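Local coordinates for protein alpha-1,3-glucanase (Bacillus circulans, PDB 5ZRU) that probably hydrolyses alpha-1,3-glucan, this chain being the catalytic unit of a longer glycoside hydrolase of family 87, at residues 22-27 against 51-56. Numbering follows the deposited sequence.
Sequences DTDDAA and GQRYIA. With CA (calcium ion), chain M.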
ATOM      1  N   ASP A  22       3.927  11.276  15.429  1.00 13.49           N
ATOM      2  CA  ASP A  22       3.413  11.986  14.264  1.00 17.52           C
ATOM      3  C   ASP A  22       3.637  13.486  14.406  1.00 17.84           C
ATOM      4  O   ASP A  22       4.241  13.978  15.368  1.00 14.83           O
ATOM      5  CB  ASP A  22       1.925  11.675  14.025  1.00 18.13           C
ATOM      6  CG  ASP A  22       1.545  11.652  12.517  1.00 26.66           C
ATOM      7  OD1 ASP A  22       2.020  12.528  11.742  1.00 19.71           O
ATOM      8  OD2 ASP A  22       0.763  10.757  12.096  1.00 29.04           O
ATOM      9  N   THR A  23       3.103  14.221  13.428  1.00 13.91           N
ATOM     10  CA  THR A  23       3.480  15.617  13.229  1.00 12.77           C
ATOM     11  C   THR A  23       3.218  16.458  14.470  1.00 16.27           C
ATOM     12  O   THR A  23       4.081  17.231  14.903  1.00 18.64           O
ATOM     13  CB  THR A  23       2.724  16.178  12.027  1.00 16.59           C
ATOM     14  OG1 THR A  23       3.052  15.409  10.862  1.00 14.23           O
ATOM     15  CG2 THR A  23       3.100  17.621  11.789  1.00 16.54           C
ATOM     16  N   ASP A  24       2.037  16.312  15.069  1.00 16.11           N
ATOM     17  CA  ASP A  24       1.672  17.177  16.183  1.00 22.01           C
ATOM     18  C   ASP A  24       2.336  16.773  17.494  1.00 20.58           C
ATOM     19  O   ASP A  24       2.334  17.574  18.434  1.00 23.19           O
ATOM     20  CB  ASP A  24       0.151  17.206  16.339  1.00 20.79           C
ATOM     21  CG  ASP A  24      -0.545  17.829  15.132  1.00 29.21           C
ATOM     22  OD1 ASP A  24      -0.142  18.938  14.722  1.00 35.66           O
ATOM     23  OD2 ASP A  24      -1.483  17.210  14.591  1.00 33.13           O
ATOM     24  N   ASP A  25       2.900  15.564  17.580  1.00 19.05           N
ATOM     25  CA  ASP A  25       3.685  15.159  18.745  1.00 16.96           C
ATOM     26  C   ASP A  25       5.062  15.814  18.786  1.00 17.11           C
ATOM     27  O   ASP A  25       5.747  15.722  19.812  1.00 18.58           O
ATOM     28  CB  ASP A  25       3.871  13.636  18.770  1.00 18.97           C
ATOM     29  CG  ASP A  25       2.567  12.872  18.937  1.00 28.47           C
ATOM     30  OD1 ASP A  25       1.672  13.352  19.661  1.00 30.45           O
ATOM     31  OD2 ASP A  25       2.448  11.768  18.345  1.00 33.89           O
ATOM     32  N   ALA A  26       5.489  16.463  17.711  1.00 16.98           N
ATOM     33  CA  ALA A  26       6.856  16.949  17.613  1.00 16.40           C
ATOM     34  C   ALA A  26       6.968  18.393  18.071  1.00 16.90           C
ATOM     35  O   ALA A  26       6.098  19.222  17.789  1.00 18.87           O
ATOM     36  CB  ALA A  26       7.374  16.845  16.179  1.00 16.53           C
ATOM     37  N   ALA A  27       8.065  18.686  18.758  1.00 17.17           N
ATOM     38  CA  ALA A  27       8.526  20.056  18.895  1.00 19.41           C
ATOM     39  C   ALA A  27       9.272  20.466  17.629  1.00 19.28           C
ATOM     40  O   ALA A  27      10.051  19.682  17.073  1.00 17.78           O
ATOM     41  CB  ALA A  27       9.437  20.189  20.116  1.00 23.88           C
ATOM     42  N   GLY A  51      -2.721  13.023   8.057  1.00 12.51           N
ATOM     43  CA  GLY A  51      -3.472  14.103   8.664  1.00 13.04           C
ATOM     44  C   GLY A  51      -3.351  15.424   7.929  1.00 16.46           C
ATOM     45  O   GLY A  51      -3.721  16.467   8.477  1.00 12.26           O
ATOM     46  N   GLN A  52      -2.843  15.382   6.686  1.00 11.53           N
ATOM     47  CA  GLN A  52      -2.645  16.568   5.847  1.00 12.80           C
ATOM     48  C   GLN A  52      -1.794  17.627   6.550  1.00 11.64           C
ATOM     49  O   GLN A  52      -2.010  18.833   6.398  1.00 12.47           O
ATOM     50  CB  GLN A  52      -3.986  17.146   5.388  1.00 16.07           C
ATOM     51  CG  GLN A  52      -4.825  16.137   4.579  1.00 12.75           C
ATOM     52  CD  GLN A  52      -5.544  15.134   5.469  1.00 10.78           C
ATOM     53  OE1 GLN A  52      -6.185  15.507   6.461  1.00 14.69           O
ATOM     54  NE2 GLN A  52      -5.438  13.858   5.125  1.00 13.54           N
ATOM     55  N   ARG A  53      -0.804  17.171   7.318  1.00 10.89           N
ATOM     56  CA  ARG A  53       0.079  18.049   8.076  1.00 11.70           C
ATOM     57  C   ARG A  53       1.459  17.412   8.154  1.00 12.36           C
ATOM     58  O   ARG A  53       1.565  16.218   8.405  1.00  9.26           O
ATOM     59  CB  ARG A  53      -0.445  18.276   9.501  1.00 17.14           C
ATOM     60  CG  ARG A  53      -1.746  19.042   9.586  1.00 23.98           C
ATOM     61  CD  ARG A  53      -2.453  18.768  10.898  1.00 25.21           C
ATOM     62  NE  ARG A  53      -1.763  19.380  12.026  1.00 26.97           N
ATOM     63  CZ  ARG A  53      -1.882  20.661  12.362  1.00 33.05           C
ATOM     64  NH1 ARG A  53      -2.656  21.465  11.644  1.00 32.07           N
ATOM     65  NH2 ARG A  53      -1.222  21.143  13.406  1.00 26.39           N
ATOM     66  N   TYR A  54       2.510  18.202   7.942  1.00 12.12           N
ATOM     67  CA  TYR A  54       3.863  17.706   8.167  1.00 11.64           C
ATOM     68  C   TYR A  54       4.750  18.871   8.581  1.00 12.67           C
ATOM     69  O   TYR A  54       4.339  20.033   8.537  1.00 13.80           O
ATOM     70  CB  TYR A  54       4.425  16.992   6.928  1.00 10.20           C
ATOM     71  CG  TYR A  54       4.790  17.897   5.762  1.00  9.33           C
ATOM     72  CD1 TYR A  54       3.813  18.351   4.870  1.00  9.07           C
ATOM     73  CD2 TYR A  54       6.111  18.272   5.536  1.00 10.55           C
ATOM     74  CE1 TYR A  54       4.156  19.163   3.774  1.00 11.71           C
ATOM     75  CE2 TYR A  54       6.463  19.082   4.449  1.00 11.21           C
ATOM     76  CZ  TYR A  54       5.479  19.521   3.573  1.00 12.52           C
ATOM     77  OH  TYR A  54       5.825  20.314   2.498  1.00 14.61           O
ATOM     78  N   ILE A  55       5.971  18.544   9.005  1.00 11.36           N
ATOM     79  CA  ILE A  55       6.943  19.546   9.439  1.00 11.04           C
ATOM     80  C   ILE A  55       7.927  19.776   8.304  1.00 12.66           C
ATOM     81  O   ILE A  55       8.627  18.851   7.871  1.00 12.16           O
ATOM     82  CB  ILE A  55       7.674  19.116  10.722  1.00 12.79           C
ATOM     83  CG1 ILE A  55       6.675  18.878  11.848  1.00 18.17           C
ATOM     84  CG2 ILE A  55       8.692  20.180  11.138  1.00 12.09           C
ATOM     85  CD1 ILE A  55       6.931  17.591  12.590  1.00 23.21           C
ATOM     86  N   ALA A  56       7.994  21.012   7.824  1.00 11.31           N
ATOM     87  CA  ALA A  56       8.982  21.387   6.827  1.00 11.01           C
ATOM     88  C   ALA A  56      10.280  21.788   7.518  1.00 13.91           C
ATOM     89  O   ALA A  56      10.262  22.529   8.511  1.00 11.53           O
ATOM     90  CB  ALA A  56       8.465  22.527   5.949  1.00 12.41           C
TER
HETATM   91 CA    CA M 611       1.301  14.240   9.591  1.00 19.56          CA
HETATM   92  O   HOH W   1      -0.339  14.558  11.410  1.00 17.19           O
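Thr23 and Arg53 meet at a calcium ion, a worked example of how one metal can tie a loop to a strand. The ion takes OG1 of Thr23 at 2.5 Å and the backbone O of Arg53 at 2.3 Å, with Asp22 OD1 and a water also bound; Ser50 and Asp169 complete the site. Thr23 stands with OG1 beside its own backbone N (chi1 -59°), which leaves CG2 anti to that N and 3.8 Å from Ile55 CG1, the two side chains lying alongside and pointing opposite ways. Further along, Ile55 CD1 touches Ala26 CB at 3.7 Å. Asp22 OD1 also accepts the N-H of Thr23 on its anti lone pair, a bond that probably helps to fix the carboxylate holding the ion.

Arg53 gives its carbonyl to the metal and its side chain to Asp24. It lies across that acid, close to perpendicular, and the guanidinium, its chain bent at chi3, comes side-on with its edge to the carboxylate. Asp24 OD1 lies in the guanidinium plane and accepts both NH2, at 2.8 Å, and NE, at 3.2 Å, while the carboxylate plane is turned 41° from it. With an alanine in place of Arg53, the carboxylate of Asp24 would probably be left without this charged partner and freer to turn. Within the D1 region, Thr23 OG1 and Arg53 O, 3.0 Å apart, are both calcium ligands and share no hydrogen bond: the metal joins loop 22-27 to strand 53-57 there, and the ion pair adds a second, charged tie at the exposed Asp24.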